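Long-range contacts in cytochrome c (Pseudomonas aeruginosa, PDB 6RTE), which acts as the dihydro-heme d1 dehydrogenase NirN of heme d1 biosynthesis, an eight-bladed beta-propeller that also carries a heme c domain: residues 59-64 and 196-201; 116-121 and 218-223; 157-162 and 173-178; 237-242 and 267-272. All blocks are in the same frame, centred on the assembly; numbering follows the deposited sequence.

Contact 1: residues 59-64 and 196-201; sequences SGPTLL and ASRDGW. With HEC (heme c), chain C.
Thr-62 and Asp-199 form the dense part of this contact, their side chains sliding past each other in opposite directions. Thr-62 OG1 comes to 3.2 Å from Asp-199 CB, but its hydrogen-bonding partner is the carbonyl of Leu-56. The backbone N of Thr-62 donates to Asp-199 OD2 (3.0 Å), reaching that oxygen from above the carboxylate plane. Pro-61 closes the same buried side, with CB 3.5 Å from Asp-199 OD2 and CD 3.4 Å from C3D of the heme c. Arg-198 and Asp-199 are the middle residues of the type I turn, Ser-197 to Gly-200, that joins strands 192-197 and 201-206 of one propeller blade; the 59-64 loop, which lines the heme c pocket, therefore docks on a hairpin end. The Arg-198 side is looser and partly exposed: its NH2 passes Pro-61 CB obliquely at 3.7 Å. Here polar grips replace packing. With CG anti to the backbone N (chi1 179°) and a bend at chi3, the guanidinium swings alongside the carboxylate, where NE makes a nearly straight salt bridge to Asp-199 OD1 (2.9 Å, 174°). NH1 and NH2 both donate to the heme propionate oxygen O1A, NH1 at 2.8 Å.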
# COMPACT_ATOMS: atom_id res chain seq x y z
N SER A 59 -14.78 17.66 -4.00
CA SER A 59 -14.43 17.43 -5.40
C SER A 59 -12.94 17.18 -5.55
O SER A 59 -12.51 16.27 -6.27
CB SER A 59 -14.85 18.64 -6.25
OG SER A 59 -14.00 18.85 -7.37
N GLY A 60 -12.13 17.99 -4.86
CA GLY A 60 -10.69 17.85 -4.87
C GLY A 60 -10.18 17.20 -3.60
O GLY A 60 -10.91 17.03 -2.62
N PRO A 61 -8.90 16.84 -3.60
CA PRO A 61 -8.35 16.08 -2.48
C PRO A 61 -8.18 16.90 -1.22
O PRO A 61 -8.22 18.14 -1.21
CB PRO A 61 -6.99 15.60 -3.01
CG PRO A 61 -6.66 16.50 -4.13
CD PRO A 61 -7.98 16.86 -4.75
N THR A 62 -7.96 16.17 -0.13
CA THR A 62 -7.63 16.76 1.16
C THR A 62 -6.28 17.47 1.07
O THR A 62 -5.32 16.96 0.47
CB THR A 62 -7.61 15.66 2.23
OG1 THR A 62 -8.84 14.94 2.18
CG2 THR A 62 -7.42 16.23 3.62
N LEU A 63 -6.21 18.65 1.67
CA LEU A 63 -5.03 19.50 1.57
C LEU A 63 -4.50 19.86 2.95
O LEU A 63 -4.17 21.02 3.24
CB LEU A 63 -5.32 20.77 0.77
CG LEU A 63 -5.69 20.60 -0.71
CD1 LEU A 63 -5.88 21.98 -1.33
CD2 LEU A 63 -4.64 19.80 -1.50
N LEU A 64 -4.43 18.89 3.83
CA LEU A 64 -3.79 19.06 5.12
C LEU A 64 -2.30 18.80 5.00
O LEU A 64 -1.83 18.20 4.03
CB LEU A 64 -4.41 18.11 6.14
CG LEU A 64 -5.86 18.36 6.52
CD1 LEU A 64 -6.41 17.20 7.31
CD2 LEU A 64 -6.01 19.66 7.31
N ALA A 196 -7.92 1.27 -0.00
CA ALA A 196 -7.80 2.41 0.90
C ALA A 196 -7.19 3.56 0.13
O ALA A 196 -6.28 3.37 -0.69
CB ALA A 196 -6.95 2.06 2.12
N SER A 197 -7.69 4.77 0.38
CA SER A 197 -7.15 5.95 -0.28
C SER A 197 -6.41 6.82 0.73
O SER A 197 -6.63 6.73 1.95
CB SER A 197 -8.25 6.76 -0.99
OG SER A 197 -8.91 7.65 -0.10
N ARG A 198 -5.54 7.67 0.20
CA ARG A 198 -4.72 8.54 1.03
C ARG A 198 -5.57 9.35 1.99
O ARG A 198 -5.22 9.49 3.18
CB ARG A 198 -3.91 9.48 0.14
CG ARG A 198 -3.02 10.45 0.92
CD ARG A 198 -2.41 11.48 -0.00
NE ARG A 198 -3.29 12.62 -0.20
CZ ARG A 198 -3.07 13.60 -1.07
NH1 ARG A 198 -2.00 13.60 -1.86
NH2 ARG A 198 -3.94 14.60 -1.15
N ASP A 199 -6.67 9.91 1.51
CA ASP A 199 -7.47 10.83 2.31
C ASP A 199 -8.57 10.13 3.10
O ASP A 199 -9.48 10.80 3.61
CB ASP A 199 -8.04 11.92 1.40
CG ASP A 199 -6.94 12.70 0.70
OD1 ASP A 199 -5.82 12.76 1.26
OD2 ASP A 199 -7.18 13.25 -0.40
N GLY A 200 -8.49 8.81 3.24
CA GLY A 200 -9.25 8.10 4.26
C GLY A 200 -10.42 7.28 3.75
O GLY A 200 -11.15 6.71 4.58
N TRP A 201 -10.62 7.20 2.44
CA TRP A 201 -11.78 6.50 1.89
C TRP A 201 -11.47 5.02 1.70
O TRP A 201 -10.39 4.65 1.22
CB TRP A 201 -12.21 7.13 0.57
CG TRP A 201 -12.87 8.45 0.76
CD1 TRP A 201 -12.28 9.68 0.71
CD2 TRP A 201 -14.25 8.68 1.06
NE1 TRP A 201 -13.21 10.66 0.96
CE2 TRP A 201 -14.42 10.08 1.18
CE3 TRP A 201 -15.35 7.85 1.25
CZ2 TRP A 201 -15.65 10.65 1.46
CZ3 TRP A 201 -16.58 8.43 1.53
CH2 TRP A 201 -16.72 9.81 1.63
FE HEC C . -7.05 22.12 -6.30
CHA HEC C . -5.29 19.28 -6.71
CHB HEC C . -4.51 23.46 -4.38
CHC HEC C . -8.71 25.18 -6.17
CHD HEC C . -9.79 20.73 -7.69
NA HEC C . -5.25 21.51 -5.67
C1A HEC C . -4.72 20.28 -5.96
C2A HEC C . -3.44 20.18 -5.36
C3A HEC C . -3.22 21.35 -4.71
C4A HEC C . -4.35 22.18 -4.90
CMA HEC C . -1.99 21.69 -3.92
CAA HEC C . -2.50 18.99 -5.43
CBA HEC C . -2.86 18.02 -4.29
CGA HEC C . -2.10 16.72 -4.25
O1A HEC C . -2.45 15.83 -3.43
O2A HEC C . -1.15 16.51 -5.01
NB HEC C . -6.67 23.98 -5.42
C1B HEC C . -5.60 24.29 -4.70
C2B HEC C . -5.70 25.65 -4.26
C3B HEC C . -6.86 26.16 -4.75
C4B HEC C . -7.48 25.05 -5.51
CMB HEC C . -4.68 26.36 -3.41
CAB HEC C . -7.48 27.52 -4.66
CBB HEC C . -6.39 28.58 -4.81
NC HEC C . -8.92 22.85 -6.84
C1C HEC C . -9.42 24.11 -6.70
C2C HEC C . -10.74 24.13 -7.20
C3C HEC C . -11.05 22.85 -7.66
C4C HEC C . -9.89 22.06 -7.40
CMC HEC C . -11.60 25.35 -7.22
CAC HEC C . -12.28 22.27 -8.24
CBC HEC C . -12.76 22.70 -9.61
ND HEC C . -7.44 20.41 -7.03
C1D HEC C . -8.61 20.01 -7.55
C2D HEC C . -8.51 18.62 -8.01
C3D HEC C . -7.27 18.21 -7.75
C4D HEC C . -6.61 19.35 -7.11
CMD HEC C . -9.60 17.81 -8.66
CAD HEC C . -6.69 16.84 -8.03
CBD HEC C . -6.10 16.76 -9.44
CGD HEC C . -5.50 15.41 -9.75
O1D HEC C . -6.23 14.50 -10.16
O2D HEC C . -4.29 15.19 -9.62

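Contact 2: residues 116-121 and 218-223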
# COMPACT_ATOMS: atom_id res chain seq x y z
N PRO A 116 -7.65 18.43 13.23
CA PRO A 116 -8.98 18.06 12.75
C PRO A 116 -9.41 16.71 13.30
O PRO A 116 -8.59 15.80 13.45
CB PRO A 116 -8.81 18.01 11.22
CG PRO A 116 -7.55 18.74 10.93
CD PRO A 116 -6.67 18.58 12.14
N GLN A 117 -10.71 16.58 13.57
CA GLN A 117 -11.29 15.36 14.11
C GLN A 117 -12.01 14.55 13.02
O GLN A 117 -12.43 15.08 11.99
CB GLN A 117 -12.30 15.69 15.22
CG GLN A 117 -11.79 16.65 16.29
CD GLN A 117 -10.77 16.02 17.19
OE1 GLN A 117 -11.08 15.11 17.96
NE2 GLN A 117 -9.53 16.48 17.08
N TRP A 118 -12.17 13.26 13.28
CA TRP A 118 -13.02 12.40 12.45
C TRP A 118 -13.63 11.33 13.36
O TRP A 118 -13.00 10.30 13.62
CB TRP A 118 -12.24 11.77 11.30
CG TRP A 118 -13.16 11.35 10.19
CD1 TRP A 118 -13.38 10.08 9.73
CD2 TRP A 118 -13.99 12.21 9.41
NE1 TRP A 118 -14.30 10.11 8.71
CE2 TRP A 118 -14.69 11.40 8.50
CE3 TRP A 118 -14.21 13.59 9.40
CZ2 TRP A 118 -15.59 11.93 7.57
CZ3 TRP A 118 -15.11 14.11 8.48
CH2 TRP A 118 -15.79 13.27 7.58
N SER A 119 -14.84 11.60 13.83
CA SER A 119 -15.48 10.80 14.87
C SER A 119 -16.21 9.60 14.28
O SER A 119 -16.38 9.46 13.07
CB SER A 119 -16.47 11.66 15.64
OG SER A 119 -17.60 11.94 14.82
N ALA A 120 -16.66 8.71 15.18
CA ALA A 120 -17.58 7.65 14.79
C ALA A 120 -18.77 8.21 14.01
O ALA A 120 -19.18 7.63 13.00
CB ALA A 120 -18.07 6.90 16.04
N GLU A 121 -19.31 9.35 14.44
CA GLU A 121 -20.46 9.94 13.77
C GLU A 121 -20.12 10.40 12.36
O GLU A 121 -20.91 10.21 11.42
CB GLU A 121 -21.01 11.12 14.59
CG GLU A 121 -21.73 10.71 15.86
CD GLU A 121 -20.79 10.11 16.91
OE1 GLU A 121 -19.68 10.66 17.12
OE2 GLU A 121 -21.16 9.08 17.52
N ALA A 218 -13.02 6.37 6.57
CA ALA A 218 -12.59 5.90 7.88
C ALA A 218 -11.68 6.88 8.61
O ALA A 218 -11.57 6.79 9.84
CB ALA A 218 -11.86 4.56 7.71
N GLY A 219 -11.04 7.79 7.90
CA GLY A 219 -10.14 8.75 8.53
C GLY A 219 -9.89 9.92 7.60
O GLY A 219 -10.55 10.07 6.57
N LEU A 220 -8.92 10.76 7.99
CA LEU A 220 -8.54 11.91 7.17
C LEU A 220 -7.23 11.70 6.44
O LEU A 220 -7.02 12.30 5.38
CB LEU A 220 -8.42 13.16 8.06
CG LEU A 220 -9.70 13.57 8.78
CD1 LEU A 220 -9.44 14.79 9.69
CD2 LEU A 220 -10.79 13.89 7.79
N ASN A 221 -6.32 10.90 7.00
CA ASN A 221 -5.10 10.49 6.33
C ASN A 221 -4.85 9.05 6.73
O ASN A 221 -4.62 8.75 7.92
CB ASN A 221 -3.92 11.38 6.69
CG ASN A 221 -2.69 11.10 5.84
OD1 ASN A 221 -1.74 10.47 6.30
ND2 ASN A 221 -2.71 11.56 4.60
N THR A 222 -4.92 8.15 5.76
CA THR A 222 -4.94 6.71 6.00
C THR A 222 -3.67 6.08 5.45
O THR A 222 -3.14 6.52 4.43
CB THR A 222 -6.17 6.08 5.35
OG1 THR A 222 -7.34 6.54 6.04
CG2 THR A 222 -6.12 4.55 5.40
N ARG A 223 -3.17 5.06 6.15
CA ARG A 223 -1.96 4.36 5.75
C ARG A 223 -2.26 3.09 4.94
O ARG A 223 -1.83 2.97 3.80
CB ARG A 223 -1.11 4.02 6.98
CG ARG A 223 -0.47 5.24 7.64
CD ARG A 223 0.77 5.71 6.87
NE ARG A 223 1.93 4.89 7.21
CZ ARG A 223 3.18 5.18 6.89
NH1 ARG A 223 3.47 6.27 6.20
NH2 ARG A 223 4.16 4.37 7.27
O HOH W 1 -11.24 8.33 12.25
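Trp-118 holds CG anti to its own N (chi1 -158°), which carries the indole over to Gly-219, while Leu-220 sets CG opposite its carbonyl carbon (chi1 -61°), and a chi2 of 177° turns CD2 to the indole and CD1 to Pro-116. CD2 of Leu-220 reaches the benzene part of the indole, 3.8 Å from Trp-118 CE3, and lies above the ring plane near its rim. The other methyl, CD1, meets Pro-116 CB at 3.6 Å and also comes near the carbonyl of Gln-117. At the pyrrole end of the indole, Trp-118 CD1 rests 3.7 Å from Gly-219 CA; the carbonyl O of Gly-219 stands over the same face as the leucine methyl, whereas Ala-218 O lies at the ring edge. The indole NE1 is turned to a partner just before the 218-223 segment, the carbonyl of Arg-217, whose guanidinium also makes a cation-pi contact with the ring. A water ties the two backbones together, donating to Trp-118 O (3.0 Å) and to Ala-218 O (2.9 Å). Beyond the tryptophan, Ser-119 is the N-cap of helix 120-126, and Asp-122 accepts from its backbone N in return, a pairing that fits a capping box. On the other side, Leu-220 and Asn-221 form a classic beta bulge facing Leu-240. The tryptophan thus seats the start of helix 120-126 on the connection between strands 211-217 and 221-227, the crossing from one blade of the beta-propeller to the next.

Contact 3: residues 157-162 and 173-178; sequences DHHVTI and RFPSRY. With HEC (heme c), chain C.
Arg-173 crosses Thr-161 at a slant and ends over His-159. Its CB and CG pass the hydroxyl of Thr-161, CG coming to 3.4 Å from Thr-161 OG1, and CD follows at 3.7 Å from the same oxygen. NE turns to Glu-154 in a salt bridge. From CZ outward the guanidinium lies flat on the His-159 ring, planes only 4° apart, with NH1 3.4 Å from His-159 CD2 and linked through a water to Asp-157. NH2 ends on Asp-157 OD2 (3.0 Å), which lies in the guanidinium plane although the donor sits above the carboxylate plane. Pro-175 CA presses on the opposite face of the imidazole, and ND1 of His-159 donates to Asp-157 O. Beneath runs an antiparallel hairpin: Val-160 and Phe-174 are a hydrogen-bonded pair, with Val-160 N to Phe-174 O at 2.8 Å, and Val-160 CB sits over the phenyl face. Past the strand ends, His-158 NE2 approaches Tyr-178 CE1 at 3.3 Å, and the tyrosine OH makes a weak hydrogen bond to heme propionate O1A. Two carboxylates gripping one guanidinium probably offset its charge and fix its rotation, so that the outer layer of this blade edge is held by ion pairs and stacking.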
# COMPACT_ATOMS: atom_id res chain seq x y z
N ASP A 157 -4.15 8.47 -13.45
CA ASP A 157 -5.48 9.06 -13.58
C ASP A 157 -6.47 8.46 -12.60
O ASP A 157 -7.68 8.64 -12.74
CB ASP A 157 -5.99 8.93 -15.02
CG ASP A 157 -5.78 7.54 -15.61
OD1 ASP A 157 -5.45 6.59 -14.86
OD2 ASP A 157 -5.94 7.40 -16.85
N HIS A 158 -5.97 7.75 -11.59
CA HIS A 158 -6.78 7.25 -10.48
C HIS A 158 -7.96 6.43 -11.00
O HIS A 158 -9.14 6.71 -10.75
CB HIS A 158 -7.21 8.41 -9.60
CG HIS A 158 -6.06 9.27 -9.18
ND1 HIS A 158 -5.11 8.84 -8.28
CD2 HIS A 158 -5.65 10.49 -9.62
CE1 HIS A 158 -4.19 9.78 -8.14
NE2 HIS A 158 -4.49 10.79 -8.94
N HIS A 159 -7.61 5.39 -11.73
CA HIS A 159 -8.53 4.36 -12.16
C HIS A 159 -8.00 3.01 -11.71
O HIS A 159 -6.84 2.87 -11.30
CB HIS A 159 -8.71 4.37 -13.69
CG HIS A 159 -9.68 5.40 -14.17
ND1 HIS A 159 -9.38 6.75 -14.18
CD2 HIS A 159 -10.94 5.29 -14.64
CE1 HIS A 159 -10.41 7.42 -14.65
NE2 HIS A 159 -11.38 6.56 -14.93
N VAL A 160 -8.88 2.01 -11.78
CA VAL A 160 -8.52 0.61 -11.55
C VAL A 160 -9.03 -0.18 -12.74
O VAL A 160 -10.17 0.02 -13.17
CB VAL A 160 -9.13 0.07 -10.24
CG1 VAL A 160 -8.98 -1.47 -10.15
CG2 VAL A 160 -8.51 0.76 -9.03
N THR A 161 -8.19 -1.06 -13.27
CA THR A 161 -8.57 -1.98 -14.33
C THR A 161 -8.59 -3.39 -13.76
O THR A 161 -7.68 -3.79 -13.03
CB THR A 161 -7.60 -1.89 -15.51
OG1 THR A 161 -7.90 -0.72 -16.26
CG2 THR A 161 -7.72 -3.13 -16.43
N ILE A 162 -9.66 -4.13 -14.08
CA ILE A 162 -9.76 -5.55 -13.76
C ILE A 162 -9.34 -6.29 -15.01
O ILE A 162 -9.92 -6.10 -16.09
CB ILE A 162 -11.18 -5.94 -13.32
CG1 ILE A 162 -11.67 -5.03 -12.21
CG2 ILE A 162 -11.21 -7.40 -12.86
CD1 ILE A 162 -10.82 -5.06 -10.97
N ARG A 173 -13.08 -1.30 -16.11
CA ARG A 173 -12.24 -0.20 -15.67
C ARG A 173 -13.15 0.80 -14.98
O ARG A 173 -14.26 1.06 -15.46
CB ARG A 173 -11.52 0.44 -16.86
CG ARG A 173 -10.47 1.48 -16.48
CD ARG A 173 -9.79 2.06 -17.72
NE ARG A 173 -8.66 2.91 -17.34
CZ ARG A 173 -8.66 4.25 -17.37
NH1 ARG A 173 -9.73 4.92 -17.78
NH2 ARG A 173 -7.58 4.91 -16.99
N PHE A 174 -12.72 1.31 -13.83
CA PHE A 174 -13.55 2.25 -13.09
C PHE A 174 -12.67 3.30 -12.41
O PHE A 174 -11.52 3.01 -12.07
CB PHE A 174 -14.45 1.54 -12.04
CG PHE A 174 -13.70 0.67 -11.05
CD1 PHE A 174 -13.35 -0.63 -11.38
CD2 PHE A 174 -13.39 1.14 -9.79
CE1 PHE A 174 -12.68 -1.44 -10.46
CE2 PHE A 174 -12.73 0.34 -8.88
CZ PHE A 174 -12.37 -0.95 -9.22
N PRO A 175 -13.18 4.52 -12.24
CA PRO A 175 -12.41 5.53 -11.50
C PRO A 175 -12.44 5.22 -10.02
O PRO A 175 -13.46 4.80 -9.47
CB PRO A 175 -13.14 6.84 -11.82
CG PRO A 175 -14.56 6.41 -12.05
CD PRO A 175 -14.47 5.05 -12.72
N SER A 176 -11.29 5.40 -9.37
CA SER A 176 -11.16 5.11 -7.96
C SER A 176 -11.18 6.41 -7.15
O SER A 176 -11.23 7.51 -7.70
CB SER A 176 -9.88 4.33 -7.68
OG SER A 176 -8.73 5.14 -7.89
N ARG A 177 -11.16 6.26 -5.83
CA ARG A 177 -10.85 7.39 -4.98
C ARG A 177 -9.43 7.86 -5.26
O ARG A 177 -8.59 7.12 -5.79
CB ARG A 177 -11.01 7.02 -3.50
CG ARG A 177 -12.43 6.66 -3.10
CD ARG A 177 -13.31 7.89 -2.93
NE ARG A 177 -14.71 7.53 -2.69
CZ ARG A 177 -15.65 8.38 -2.30
NH1 ARG A 177 -15.34 9.65 -2.07
NH2 ARG A 177 -16.90 7.97 -2.12
N TYR A 178 -9.16 9.11 -4.91
CA TYR A 178 -7.89 9.74 -5.24
C TYR A 178 -6.75 9.12 -4.44
O TYR A 178 -6.86 8.93 -3.24
CB TYR A 178 -7.99 11.24 -4.98
CG TYR A 178 -6.73 12.02 -5.23
CD1 TYR A 178 -6.37 12.40 -6.52
CD2 TYR A 178 -5.91 12.41 -4.18
CE1 TYR A 178 -5.22 13.13 -6.75
CE2 TYR A 178 -4.77 13.15 -4.40
CZ TYR A 178 -4.42 13.50 -5.68
OH TYR A 178 -3.28 14.23 -5.89
FE HEC C . -7.05 22.12 -6.30
CHA HEC C . -5.29 19.28 -6.71
CHB HEC C . -4.51 23.46 -4.38
CHC HEC C . -8.71 25.18 -6.17
CHD HEC C . -9.79 20.73 -7.69
NA HEC C . -5.25 21.51 -5.67
C1A HEC C . -4.72 20.28 -5.96
C2A HEC C . -3.44 20.18 -5.36
C3A HEC C . -3.22 21.35 -4.71
C4A HEC C . -4.35 22.18 -4.90
CMA HEC C . -1.99 21.69 -3.92
CAA HEC C . -2.50 18.99 -5.43
CBA HEC C . -2.86 18.02 -4.29
CGA HEC C . -2.10 16.72 -4.25
O1A HEC C . -2.45 15.83 -3.43
O2A HEC C . -1.15 16.51 -5.01
NB HEC C . -6.67 23.98 -5.42
C1B HEC C . -5.60 24.29 -4.70
C2B HEC C . -5.70 25.65 -4.26
C3B HEC C . -6.86 26.16 -4.75
C4B HEC C . -7.48 25.05 -5.51
CMB HEC C . -4.68 26.36 -3.41
CAB HEC C . -7.48 27.52 -4.66
CBB HEC C . -6.39 28.58 -4.81
NC HEC C . -8.92 22.85 -6.84
C1C HEC C . -9.42 24.11 -6.70
C2C HEC C . -10.74 24.13 -7.20
C3C HEC C . -11.05 22.85 -7.66
C4C HEC C . -9.89 22.06 -7.40
CMC HEC C . -11.60 25.35 -7.22
CAC HEC C . -12.28 22.27 -8.24
CBC HEC C . -12.76 22.70 -9.61
ND HEC C . -7.44 20.41 -7.03
C1D HEC C . -8.61 20.01 -7.55
C2D HEC C . -8.51 18.62 -8.01
C3D HEC C . -7.27 18.21 -7.75
C4D HEC C . -6.61 19.35 -7.11
CMD HEC C . -9.60 17.81 -8.66
CAD HEC C . -6.69 16.84 -8.03
CBD HEC C . -6.10 16.76 -9.44
CGD HEC C . -5.50 15.41 -9.75
O1D HEC C . -6.23 14.50 -10.16
O2D HEC C . -4.29 15.19 -9.62
O HOH W 2 -8.79 7.82 -18.19
O HOH W 3 -10.83 8.82 -10.56
O HOH W 4 -6.27 4.39 -8.79

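Contact 4: residues 237-242 and 267-272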
# COMPACT_ATOMS: atom_id res chain seq x y z
N GLY A 237 -5.74 1.39 9.29
CA GLY A 237 -4.71 2.07 10.06
C GLY A 237 -4.55 3.50 9.60
O GLY A 237 -4.14 3.76 8.46
N ASN A 238 -4.84 4.45 10.50
CA ASN A 238 -4.86 5.86 10.17
C ASN A 238 -3.67 6.60 10.78
O ASN A 238 -3.25 6.32 11.92
CB ASN A 238 -6.16 6.52 10.67
CG ASN A 238 -7.37 6.15 9.84
OD1 ASN A 238 -7.27 5.90 8.64
ND2 ASN A 238 -8.54 6.12 10.48
N TYR A 239 -3.12 7.54 10.00
CA TYR A 239 -2.24 8.57 10.53
C TYR A 239 -3.05 9.65 11.25
O TYR A 239 -2.66 10.10 12.33
CB TYR A 239 -1.42 9.21 9.41
CG TYR A 239 0.02 8.80 9.34
CD1 TYR A 239 0.43 7.57 9.83
CD2 TYR A 239 0.97 9.65 8.79
CE1 TYR A 239 1.76 7.19 9.77
CE2 TYR A 239 2.30 9.29 8.72
CZ TYR A 239 2.68 8.04 9.21
OH TYR A 239 4.00 7.64 9.16
N LEU A 240 -4.14 10.10 10.63
CA LEU A 240 -4.98 11.16 11.17
C LEU A 240 -6.45 10.79 11.03
O LEU A 240 -6.91 10.51 9.92
CB LEU A 240 -4.70 12.48 10.44
CG LEU A 240 -5.53 13.68 10.92
CD1 LEU A 240 -5.05 14.11 12.30
CD2 LEU A 240 -5.44 14.80 9.90
N PRO A 241 -7.21 10.72 12.14
CA PRO A 241 -6.73 10.71 13.52
C PRO A 241 -5.75 9.55 13.77
O PRO A 241 -5.64 8.67 12.92
CB PRO A 241 -8.01 10.52 14.35
CG PRO A 241 -9.13 10.97 13.45
CD PRO A 241 -8.68 10.61 12.07
N GLY A 242 -5.06 9.56 14.90
CA GLY A 242 -4.22 8.44 15.27
C GLY A 242 -5.05 7.30 15.83
O GLY A 242 -5.27 7.22 17.05
N ALA A 267 -0.56 9.40 22.63
CA ALA A 267 -1.16 9.18 21.32
C ALA A 267 -0.12 8.79 20.28
O ALA A 267 1.05 9.19 20.36
CB ALA A 267 -1.87 10.46 20.86
N SER A 268 -0.55 8.01 19.29
CA SER A 268 0.34 7.60 18.22
C SER A 268 -0.40 7.52 16.90
O SER A 268 -1.60 7.23 16.85
CB SER A 268 0.98 6.23 18.52
OG SER A 268 1.81 5.81 17.46
N ARG A 269 0.34 7.75 15.82
CA ARG A 269 -0.09 7.36 14.49
C ARG A 269 0.06 5.86 14.32
O ARG A 269 0.93 5.23 14.94
CB ARG A 269 0.73 8.09 13.43
CG ARG A 269 0.61 9.60 13.46
CD ARG A 269 1.66 10.27 12.57
NE ARG A 269 3.00 10.12 13.12
CZ ARG A 269 4.11 10.57 12.54
NH1 ARG A 269 4.03 11.21 11.37
NH2 ARG A 269 5.28 10.39 13.12
N VAL A 270 -0.80 5.27 13.49
CA VAL A 270 -0.64 3.87 13.10
C VAL A 270 0.20 3.85 11.84
O VAL A 270 -0.15 4.49 10.84
CB VAL A 270 -2.00 3.19 12.86
CG1 VAL A 270 -1.78 1.79 12.31
CG2 VAL A 270 -2.80 3.13 14.16
N SER A 271 1.30 3.09 11.86
CA SER A 271 2.14 3.01 10.68
C SER A 271 1.55 2.04 9.64
O SER A 271 1.50 2.37 8.45
CB SER A 271 3.55 2.57 11.06
OG SER A 271 4.34 2.54 9.89
N ALA A 272 1.11 0.86 10.07
CA ALA A 272 0.56 -0.12 9.15
C ALA A 272 -0.17 -1.20 9.94
O ALA A 272 0.19 -1.50 11.08
CB ALA A 272 1.66 -0.76 8.29
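Arg-269 crosses the face of the Tyr-239 ring at a slant, the guanidinium plane turned 40° from it. The tyrosine is rotated away from a staggered position (chi1 -105°), which brings the edge of its ring at CD1 to 3.3 Å from Val-270 O; that carbonyl is buried here with no polar partner in the model. Arg-269 starts with CG beside its backbone N, runs out extended, then bends at chi3 (-70°). CG touches the tyrosine's backbone, 3.5 Å from Tyr-239 O, and CD stands over the centre of the ring, 3.8 Å from the centroid, as a CH-pi contact. The bend carries the guanidinium past the middle of the ring into an off-centre cation-pi contact, NH1 lying 3.7 Å from Tyr-239 CE2. NH2 is drawn beyond the ring to Asp-288 in a salt bridge. Val-270 holds CG1 anti to its backbone N, which points that methyl at Gly-237 CA (3.7 Å). Its own N donates to Asn-238 O (3.1 Å), a hydrogen bond between the backbones of the two segments. The side chain of Asn-238 faces the other way, toward Thr-222 and Ala-218. Farther along, past a cis peptide before Pro-241, Gly-242 CA approaches Ser-268 O at 3.3 Å in a CA-H...O contact. Tyr-239 and Leu-240 form a classic beta bulge facing Asn-221, where the chain turns a corner. The contact joins the end of strand 233-238 in one sheet to the beginning of strand 270-276 in the next, as at the seam between neighbouring blades of a beta-propeller.

Contacts 1 and 3, centres 15 Å apart, meet at the heme c, where Arg-198 and Tyr-178 approach the same propionate oxygen; Arg-198 NH2 lies 3.6 Å from Tyr-178 CE2. From contact 1 the path first stays within the blade: Gly-200 O and Ala-218 N, 2.8 Å apart, probably bond the hairpin to contact 2, whose Leu-220 side chain is about 13 Å from the heme. Contact 2 in turn reaches contact 4 through Leu-220 N and Leu-240 O, also 2.8 Å apart. Leu-64 CD1 meets Leu-240 CD2 at 3.7 Å, which joins contacts 1 and 4 directly. Contact 3 stands apart from contact 4, their centres about 26 Å apart.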